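Local coordinates for protein alpha-ketoglutarate-dependent non-heme iron oxygenase EasH (Aspergillus japonicus, PDB 5M0T) that probably oxidises an ergot-alkaloid intermediate on the way to cycloclavine, using a non-heme iron(II) centre with 2-oxoglutarate as cosubstrate, at residues E37-A42 with F155-T160; G50-H55 with L221-P226. All coordinates share one frame; numbering follows the deposited sequence.

Contact 1 and contact 2 rest on one mixed sheet, in which strands 152-158 and 222-231 are antiparallel neighbours; probable backbone hydrogen bonds join them, with Thr-157 N 2.9 Å from Phe-225 O and Leu-159 N 2.9 Å from Arg-223 O. Helix 42-52 ties the other halves together, its start closing segment 37-42 and its end lying in segment 50-55. The chemistry follows depth. All four touching residues of contact 1 are buried and meet by apolar and aromatic packing, whereas contact 2 is partly buried and turns on a salt bridge. Each strand also sends one side chain, Leu-156 or Arg-222, to 2-oxoglutarate.

Contact 1. Residues E37-A42 with F155-T160; sequences EGFMSA and FLTALT. With ZN (zinc ion), chain G; AKG (2-oxoglutaric acid), chain D.
Phe-39 lays its ring against both Phe-155 and Thr-157, the ring placed against strand 152-158 by a CG set trans to the backbone N (chi1 175°). From CB and CG, which lie behind the contact, the ring splits into two working sides. Phe-39 CD2 comes first, 3.4 Å from Thr-157 OG1, and CE2 follows at a longer range from the same oxygen. On the other side CE1 approaches CD2 and CE2 of Phe-155, and at the tip Phe-39 CZ lies 3.7 Å from Phe-155 CD2. The two rings are tilted by only 26°, yet their centroids are 5.4 Å apart; the small tilt with so wide an offset leaves little of one ring above the other, short of a true stack.

Met-40 adds a second apolar touch: Met-40 SD reaches Thr-157 CG2 at 3.8 Å, the two side chains crossing at about a right angle. Thr-157 thus serves both neighbours, its OG1 touching Phe-39 and its CG2 touching Met-40. Ala-201 of the adjoining strand touches both Phe-39 and Thr-157, while Leu-97 and Leu-100 of helix 95-105 pack on Phe-155.

Away from this cluster, Glu-37 OE1 binds the zinc ion at 2.0 Å, with Asp-200 and a water as further ligands. Leu-156, whose side chain leaves the opposite side of the strand, brings CD1 to 3.6 Å from C5 of 2-oxoglutarate. This division, a buried aromatic and apolar layer on one face and a cosubstrate-lining residue on the other, is characteristic of a major-sheet strand in the double-stranded beta-helix of cupin-clan PhyH-type oxygenases.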
ATOM      1  N   GLU A  37     -14.799 -10.298 -24.837  1.00 41.06           N
ATOM      2  CA  GLU A  37     -15.993 -11.124 -25.014  1.00 46.09           C
ATOM      3  C   GLU A  37     -15.812 -12.424 -24.251  1.00 45.96           C
ATOM      4  O   GLU A  37     -14.802 -13.122 -24.420  1.00 43.71           O
ATOM      5  CB  GLU A  37     -16.283 -11.432 -26.492  1.00 46.90           C
ATOM      6  CG  GLU A  37     -16.733 -10.235 -27.316  1.00 50.63           C
ATOM      7  CD  GLU A  37     -18.062  -9.648 -26.867  1.00 54.72           C
ATOM      8  OE1 GLU A  37     -18.959 -10.409 -26.460  1.00 69.08           O
ATOM      9  OE2 GLU A  37     -18.214  -8.414 -26.931  1.00 50.38           O
ATOM     10  N   GLY A  38     -16.780 -12.720 -23.386  1.00 44.31           N
ATOM     11  CA  GLY A  38     -16.796 -13.969 -22.644  1.00 44.49           C
ATOM     12  C   GLY A  38     -15.718 -14.063 -21.597  1.00 43.39           C
ATOM     13  O   GLY A  38     -15.121 -15.120 -21.428  1.00 45.04           O
ATOM     14  N   PHE A  39     -15.452 -12.959 -20.898  1.00 41.43           N
ATOM     15  CA  PHE A  39     -14.484 -12.988 -19.795  1.00 40.67           C
ATOM     16  C   PHE A  39     -14.933 -14.012 -18.749  1.00 41.53           C
ATOM     17  O   PHE A  39     -14.151 -14.835 -18.303  1.00 41.92           O
ATOM     18  CB  PHE A  39     -14.313 -11.584 -19.184  1.00 37.51           C
ATOM     19  CG  PHE A  39     -13.424 -11.555 -17.974  1.00 38.67           C
ATOM     20  CD1 PHE A  39     -12.062 -11.838 -18.092  1.00 39.66           C
ATOM     21  CD2 PHE A  39     -13.949 -11.273 -16.710  1.00 39.68           C
ATOM     22  CE1 PHE A  39     -11.243 -11.839 -16.976  1.00 39.84           C
ATOM     23  CE2 PHE A  39     -13.136 -11.266 -15.592  1.00 39.25           C
ATOM     24  CZ  PHE A  39     -11.785 -11.558 -15.724  1.00 41.33           C
ATOM     25  N   MET A  40     -16.211 -13.933 -18.375  1.00 44.76           N
ATOM     26  CA  MET A  40     -16.880 -14.955 -17.587  1.00 45.46           C
ATOM     27  C   MET A  40     -17.908 -15.621 -18.480  1.00 47.08           C
ATOM     28  O   MET A  40     -18.502 -14.970 -19.344  1.00 46.17           O
ATOM     29  CB  MET A  40     -17.565 -14.327 -16.377  1.00 48.70           C
ATOM     30  CG  MET A  40     -16.588 -13.830 -15.316  1.00 48.35           C
ATOM     31  SD  MET A  40     -17.400 -12.970 -13.949  1.00 54.53           S
ATOM     32  CE  MET A  40     -18.467 -14.231 -13.255  1.00 59.07           C
ATOM     33  N   SER A  41     -18.114 -16.920 -18.290  1.00 48.68           N
ATOM     34  CA  SER A  41     -19.186 -17.640 -18.995  1.00 53.18           C
ATOM     35  C   SER A  41     -20.560 -17.286 -18.424  1.00 54.63           C
ATOM     36  O   SER A  41     -20.674 -16.720 -17.326  1.00 53.23           O
ATOM     37  CB  SER A  41     -18.984 -19.151 -18.888  1.00 55.89           C
ATOM     38  OG  SER A  41     -19.067 -19.560 -17.535  1.00 57.24           O
ATOM     39  N   ALA A  42     -21.598 -17.653 -19.169  1.00 56.32           N
ATOM     40  CA  ALA A  42     -22.985 -17.478 -18.724  1.00 56.26           C
ATOM     41  C   ALA A  42     -23.236 -18.200 -17.402  1.00 58.23           C
ATOM     42  O   ALA A  42     -23.880 -17.647 -16.505  1.00 57.37           O
ATOM     43  CB  ALA A  42     -23.949 -17.972 -19.787  1.00 57.95           C
ATOM     44  N   PHE A 155     -11.113  -4.914 -14.429  1.00 38.36           N
ATOM     45  CA  PHE A 155     -11.884  -5.884 -15.198  1.00 38.31           C
ATOM     46  C   PHE A 155     -13.328  -5.658 -14.818  1.00 38.17           C
ATOM     47  O   PHE A 155     -13.748  -6.112 -13.766  1.00 40.85           O
ATOM     48  CB  PHE A 155     -11.492  -7.319 -14.835  1.00 37.71           C
ATOM     49  CG  PHE A 155     -10.065  -7.675 -15.166  1.00 37.17           C
ATOM     50  CD1 PHE A 155      -9.028  -7.280 -14.334  1.00 34.89           C
ATOM     51  CD2 PHE A 155      -9.768  -8.472 -16.272  1.00 36.58           C
ATOM     52  CE1 PHE A 155      -7.717  -7.626 -14.622  1.00 35.18           C
ATOM     53  CE2 PHE A 155      -8.456  -8.820 -16.569  1.00 36.08           C
ATOM     54  CZ  PHE A 155      -7.432  -8.403 -15.744  1.00 35.54           C
ATOM     55  N   LEU A 156     -14.089  -4.951 -15.650  1.00 37.59           N
ATOM     56  CA  LEU A 156     -15.465  -4.601 -15.312  1.00 37.22           C
ATOM     57  C   LEU A 156     -16.432  -5.482 -16.080  1.00 38.21           C
ATOM     58  O   LEU A 156     -16.685  -5.264 -17.263  1.00 41.39           O
ATOM     59  CB  LEU A 156     -15.732  -3.111 -15.558  1.00 37.92           C
ATOM     60  CG  LEU A 156     -16.972  -2.548 -14.814  1.00 39.57           C
ATOM     61  CD1 LEU A 156     -16.938  -1.024 -14.711  1.00 40.84           C
ATOM     62  CD2 LEU A 156     -18.289  -2.985 -15.448  1.00 39.11           C
ATOM     63  N   THR A 157     -16.994  -6.466 -15.395  1.00 38.33           N
ATOM     64  CA  THR A 157     -17.814  -7.473 -16.037  1.00 39.08           C
ATOM     65  C   THR A 157     -19.293  -7.089 -15.985  1.00 39.54           C
ATOM     66  O   THR A 157     -19.801  -6.675 -14.944  1.00 42.43           O
ATOM     67  CB  THR A 157     -17.610  -8.839 -15.352  1.00 39.11           C
ATOM     68  OG1 THR A 157     -16.213  -9.134 -15.282  1.00 41.25           O
ATOM     69  CG2 THR A 157     -18.343  -9.932 -16.092  1.00 40.51           C
ATOM     70  N   ALA A 158     -19.976  -7.259 -17.113  1.00 39.60           N
ATOM     71  CA  ALA A 158     -21.416  -7.097 -17.189  1.00 39.47           C
ATOM     72  C   ALA A 158     -22.109  -8.335 -16.597  1.00 41.42           C
ATOM     73  O   ALA A 158     -21.886  -9.457 -17.044  1.00 42.32           O
ATOM     74  CB  ALA A 158     -21.847  -6.866 -18.631  1.00 39.57           C
ATOM     75  N   LEU A 159     -22.932  -8.122 -15.576  1.00 42.11           N
ATOM     76  CA  LEU A 159     -23.712  -9.192 -14.958  1.00 43.20           C
ATOM     77  C   LEU A 159     -25.164  -9.197 -15.403  1.00 44.73           C
ATOM     78  O   LEU A 159     -25.888 -10.141 -15.079  1.00 46.58           O
ATOM     79  CB  LEU A 159     -23.632  -9.096 -13.436  1.00 42.99           C
ATOM     80  CG  LEU A 159     -22.239  -9.229 -12.817  1.00 41.45           C
ATOM     81  CD1 LEU A 159     -22.305  -9.050 -11.309  1.00 41.42           C
ATOM     82  CD2 LEU A 159     -21.608 -10.575 -13.178  1.00 42.64           C
ATOM     83  N   THR A 160     -25.587  -8.122 -16.079  1.00 44.57           N
ATOM     84  CA  THR A 160     -26.818  -8.071 -16.858  1.00 45.59           C
ATOM     85  C   THR A 160     -26.425  -7.542 -18.235  1.00 44.33           C
ATOM     86  O   THR A 160     -25.264  -7.189 -18.448  1.00 43.49           O
ATOM     87  CB  THR A 160     -27.825  -7.065 -16.273  1.00 47.79           C
ATOM     88  OG1 THR A 160     -27.233  -5.759 -16.256  1.00 45.49           O
ATOM     89  CG2 THR A 160     -28.252  -7.449 -14.868  1.00 48.91           C
TER
HETATM   90 ZN    ZN G 305     -20.751  -9.557 -26.474  1.00 51.58          ZN
HETATM   91  C1  AKG D 302     -16.002   3.686 -10.529  1.00 48.84           C
HETATM   92  O1  AKG D 302     -14.833   4.019 -10.342  1.00 43.42           O
HETATM   93  O2  AKG D 302     -16.920   3.656  -9.593  1.00 57.14           O
HETATM   94  C2  AKG D 302     -16.539   3.247 -11.899  1.00 51.08           C
HETATM   95  O5  AKG D 302     -15.938   3.614 -12.890  1.00 37.44           O
HETATM   96  C3  AKG D 302     -17.754   2.362 -12.009  1.00 44.68           C
HETATM   97  C4  AKG D 302     -18.206   2.165 -13.446  1.00 38.04           C
HETATM   98  C5  AKG D 302     -19.435   1.313 -13.600  1.00 49.99           C
HETATM   99  O3  AKG D 302     -19.840   0.671 -12.529  1.00 52.71           O
HETATM  100  O4  AKG D 302     -20.005   1.225 -14.664  1.00 41.12           O
HETATM  101  O   HOH W   1     -21.624 -11.268 -25.956  1.00 53.05           O

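Contact 2. Residues G50-H55 with L221-P226; sequences GEIDPH and LRRGFP. With AKG (2-oxoglutaric acid), chain D.
Asp-53 and Arg-223 join the 3-10 turn that follows helix 42-52 to strand 222-231 through a salt bridge, the tight part of the contact. Both terminal nitrogens of the guanidinium converge end-on upon one oxygen, OD2 of Asp-53. The bond from Arg-223 NH1 to Asp-53 OD2 is the shorter and straighter, 2.8 Å with an N-H...O angle of 161°, and meets OD2 nearly along its C-O axis. Arg-223 NH2 lies 3.2 Å from Asp-53 OD2 and bends to 135°, arriving on the syn side. OD2 sits practically in the guanidinium plane, and the two flat groups are 27° apart, so this is a forked grip on a single acceptor, distinct from the two-oxygen, side-by-side pairing. Arg-223 runs extended, CG opposite the backbone N, and then turns at chi3, which places its terminal nitrogens before the carboxylate.

Asp-53 is exposed, so the bridge lies at the solvent side; the CA atoms of Asp-53 and Arg-223 are 10.9 Å apart, and the long arginine spans most of the gap. From the buried side Ile-52 adds a light touch, its CG2 4.0 Å from Arg-223 NH1 at the guanidinium edge. Val-119 of strand 112-122 touches both Ile-52 and Arg-223, and Glu-121 takes Arg-223 NE in a second salt bridge, probably helping to fix the guanidinium's rotation.

Arg-222, the preceding strand residue, turns the other way into the cosubstrate pocket. Its guanidinium meets the distal carboxylate of 2-oxoglutarate edge-on; the NH2 to O4 distance is implausibly short and so doubtful in detail, and the NH1 to O3 bond is long and weak. An arginine holding this carboxylate from a core strand is a hallmark of iron(II)- and 2-oxoglutarate-dependent oxygenases with the double-stranded beta-helix fold.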
ATOM      1  N   GLY A  50     -26.225 -15.555  -8.086  1.00 68.27           N
ATOM      2  CA  GLY A  50     -26.844 -16.327  -7.003  1.00 69.85           C
ATOM      3  C   GLY A  50     -26.211 -16.069  -5.642  1.00 70.45           C
ATOM      4  O   GLY A  50     -26.920 -15.823  -4.667  1.00 72.03           O
ATOM      5  N   GLU A  51     -24.875 -16.108  -5.591  1.00 67.81           N
ATOM      6  CA  GLU A  51     -24.105 -15.820  -4.366  1.00 68.07           C
ATOM      7  C   GLU A  51     -24.261 -14.367  -3.876  1.00 66.37           C
ATOM      8  O   GLU A  51     -24.348 -14.118  -2.674  1.00 68.64           O
ATOM      9  CB  GLU A  51     -22.603 -16.126  -4.575  1.00 66.39           C
ATOM     10  CG  GLU A  51     -22.267 -17.608  -4.748  1.00 68.62           C
ATOM     11  CD  GLU A  51     -20.776 -17.934  -4.585  1.00 68.49           C
ATOM     12  OE1 GLU A  51     -19.916 -17.356  -5.305  1.00 62.55           O
ATOM     13  OE2 GLU A  51     -20.461 -18.790  -3.723  1.00 70.66           O
ATOM     14  N   ILE A  52     -24.279 -13.426  -4.814  1.00 63.46           N
ATOM     15  CA  ILE A  52     -24.294 -11.983  -4.509  1.00 65.57           C
ATOM     16  C   ILE A  52     -25.654 -11.445  -4.031  1.00 66.93           C
ATOM     17  O   ILE A  52     -25.699 -10.633  -3.101  1.00 65.84           O
ATOM     18  CB  ILE A  52     -23.796 -11.164  -5.733  1.00 63.90           C
ATOM     19  CG1 ILE A  52     -22.292 -11.381  -5.921  1.00 66.12           C
ATOM     20  CG2 ILE A  52     -24.105  -9.670  -5.615  1.00 65.00           C
ATOM     21  CD1 ILE A  52     -21.426 -11.050  -4.720  1.00 68.21           C
ATOM     22  N   ASP A  53     -26.737 -11.896  -4.663  1.00 68.66           N
ATOM     23  CA  ASP A  53     -28.079 -11.310  -4.463  1.00 75.20           C
ATOM     24  C   ASP A  53     -28.409 -10.887  -3.012  1.00 77.01           C
ATOM     25  O   ASP A  53     -28.640  -9.697  -2.766  1.00 74.51           O
ATOM     26  CB  ASP A  53     -29.182 -12.231  -5.040  1.00 78.67           C
ATOM     27  CG  ASP A  53     -29.214 -12.240  -6.588  1.00 80.21           C
ATOM     28  OD1 ASP A  53     -29.875 -13.143  -7.145  1.00 90.53           O
ATOM     29  OD2 ASP A  53     -28.584 -11.376  -7.254  1.00 75.54           O
ATOM     30  N   PRO A  54     -28.354 -11.828  -2.045  1.00 79.04           N
ATOM     31  CA  PRO A  54     -28.852 -11.492  -0.707  1.00 82.80           C
ATOM     32  C   PRO A  54     -28.054 -10.473   0.143  1.00 82.06           C
ATOM     33  O   PRO A  54     -28.553 -10.095   1.205  1.00 87.44           O
ATOM     34  CB  PRO A  54     -28.896 -12.859   0.007  1.00 86.03           C
ATOM     35  CG  PRO A  54     -28.707 -13.888  -1.062  1.00 83.86           C
ATOM     36  CD  PRO A  54     -27.856 -13.213  -2.085  1.00 78.80           C
ATOM     37  N   HIS A  55     -26.876 -10.019  -0.290  1.00 74.51           N
ATOM     38  CA  HIS A  55     -26.073  -9.067   0.511  1.00 73.29           C
ATOM     39  C   HIS A  55     -26.099  -7.594   0.027  1.00 73.96           C
ATOM     40  O   HIS A  55     -25.454  -6.730   0.651  1.00 72.78           O
ATOM     41  CB  HIS A  55     -24.605  -9.521   0.577  1.00 72.59           C
ATOM     42  CG  HIS A  55     -24.404 -10.918   1.062  1.00 71.96           C
ATOM     43  ND1 HIS A  55     -24.213 -11.224   2.390  1.00 71.37           N
ATOM     44  CD2 HIS A  55     -24.358 -12.092   0.393  1.00 72.65           C
ATOM     45  CE1 HIS A  55     -24.076 -12.532   2.519  1.00 72.83           C
ATOM     46  NE2 HIS A  55     -24.158 -13.079   1.321  1.00 73.11           N
ATOM     47  N   LEU A 221     -32.585  -2.880 -13.951  1.00 53.43           N
ATOM     48  CA  LEU A 221     -31.462  -2.742 -13.026  1.00 53.86           C
ATOM     49  C   LEU A 221     -30.215  -3.241 -13.736  1.00 51.06           C
ATOM     50  O   LEU A 221     -30.105  -4.433 -14.027  1.00 50.10           O
ATOM     51  CB  LEU A 221     -31.677  -3.562 -11.759  1.00 57.12           C
ATOM     52  CG  LEU A 221     -32.913  -3.223 -10.943  1.00 67.43           C
ATOM     53  CD1 LEU A 221     -33.451  -4.518 -10.344  1.00 70.85           C
ATOM     54  CD2 LEU A 221     -32.653  -2.154  -9.874  1.00 69.88           C
ATOM     55  N   ARG A 222     -29.288  -2.328 -14.003  1.00 48.40           N
ATOM     56  CA  ARG A 222     -28.055  -2.624 -14.750  1.00 48.00           C
ATOM     57  C   ARG A 222     -26.956  -2.980 -13.745  1.00 46.46           C
ATOM     58  O   ARG A 222     -26.554  -2.138 -12.958  1.00 46.46           O
ATOM     59  CB  ARG A 222     -27.707  -1.415 -15.648  1.00 46.42           C
ATOM     60  CG  ARG A 222     -26.327  -1.363 -16.298  1.00 46.45           C
ATOM     61  CD  ARG A 222     -25.267  -0.992 -15.280  1.00 46.92           C
ATOM     62  NE  ARG A 222     -24.187  -0.192 -15.786  1.00 47.65           N
ATOM     63  CZ  ARG A 222     -23.136   0.185 -15.059  1.00 49.79           C
ATOM     64  NH1 ARG A 222     -22.988  -0.177 -13.775  1.00 49.17           N
ATOM     65  NH2 ARG A 222     -22.202   0.916 -15.638  1.00 55.52           N
ATOM     66  N   ARG A 223     -26.505  -4.235 -13.749  1.00 47.52           N
ATOM     67  CA  ARG A 223     -25.559  -4.721 -12.743  1.00 46.97           C
ATOM     68  C   ARG A 223     -24.178  -4.920 -13.357  1.00 43.62           C
ATOM     69  O   ARG A 223     -24.012  -5.740 -14.255  1.00 41.68           O
ATOM     70  CB  ARG A 223     -26.044  -6.032 -12.132  1.00 53.99           C
ATOM     71  CG  ARG A 223     -25.088  -6.585 -11.079  1.00 58.46           C
ATOM     72  CD  ARG A 223     -25.722  -7.427  -9.977  1.00 66.81           C
ATOM     73  NE  ARG A 223     -26.896  -8.210 -10.361  1.00 72.36           N
ATOM     74  CZ  ARG A 223     -27.459  -9.141  -9.587  1.00 82.44           C
ATOM     75  NH1 ARG A 223     -26.962  -9.440  -8.380  1.00 84.14           N
ATOM     76  NH2 ARG A 223     -28.525  -9.798 -10.030  1.00 91.95           N
ATOM     77  N   GLY A 224     -23.204  -4.157 -12.876  1.00 41.15           N
ATOM     78  CA  GLY A 224     -21.806  -4.290 -13.287  1.00 40.69           C
ATOM     79  C   GLY A 224     -20.956  -4.864 -12.173  1.00 40.75           C
ATOM     80  O   GLY A 224     -21.377  -4.878 -11.014  1.00 41.24           O
ATOM     81  N   PHE A 225     -19.751  -5.317 -12.522  1.00 38.62           N
ATOM     82  CA  PHE A 225     -18.856  -5.996 -11.580  1.00 39.04           C
ATOM     83  C   PHE A 225     -17.422  -5.529 -11.795  1.00 38.67           C
ATOM     84  O   PHE A 225     -16.664  -6.186 -12.504  1.00 37.56           O
ATOM     85  CB  PHE A 225     -19.023  -7.510 -11.786  1.00 40.08           C
ATOM     86  CG  PHE A 225     -18.067  -8.374 -11.020  1.00 41.90           C
ATOM     87  CD1 PHE A 225     -17.559  -8.009  -9.785  1.00 43.81           C
ATOM     88  CD2 PHE A 225     -17.704  -9.607 -11.539  1.00 45.62           C
ATOM     89  CE1 PHE A 225     -16.686  -8.836  -9.105  1.00 44.76           C
ATOM     90  CE2 PHE A 225     -16.834 -10.433 -10.864  1.00 46.97           C
ATOM     91  CZ  PHE A 225     -16.323 -10.049  -9.646  1.00 46.78           C
ATOM     92  N   PRO A 226     -17.059  -4.353 -11.242  1.00 39.30           N
ATOM     93  CA  PRO A 226     -15.670  -3.910 -11.297  1.00 37.46           C
ATOM     94  C   PRO A 226     -14.777  -4.757 -10.416  1.00 38.57           C
ATOM     95  O   PRO A 226     -15.105  -5.005  -9.270  1.00 39.89           O
ATOM     96  CB  PRO A 226     -15.724  -2.474 -10.750  1.00 37.37           C
ATOM     97  CG  PRO A 226     -16.999  -2.416  -9.975  1.00 40.08           C
ATOM     98  CD  PRO A 226     -17.936  -3.254 -10.793  1.00 40.72           C
TER
HETATM   99  C1  AKG D 302     -16.002   3.686 -10.529  1.00 48.84           C
HETATM  100  O1  AKG D 302     -14.833   4.019 -10.342  1.00 43.42           O
HETATM  101  O2  AKG D 302     -16.920   3.656  -9.593  1.00 57.14           O
HETATM  102  C2  AKG D 302     -16.539   3.247 -11.899  1.00 51.08           C
HETATM  103  O5  AKG D 302     -15.938   3.614 -12.890  1.00 37.44           O
HETATM  104  C3  AKG D 302     -17.754   2.362 -12.009  1.00 44.68           C
HETATM  105  C4  AKG D 302     -18.206   2.165 -13.446  1.00 38.04           C
HETATM  106  C5  AKG D 302     -19.435   1.313 -13.600  1.00 49.99           C
HETATM  107  O3  AKG D 302     -19.840   0.671 -12.529  1.00 52.71           O
HETATM  108  O4  AKG D 302     -20.005   1.225 -14.664  1.00 41.12           O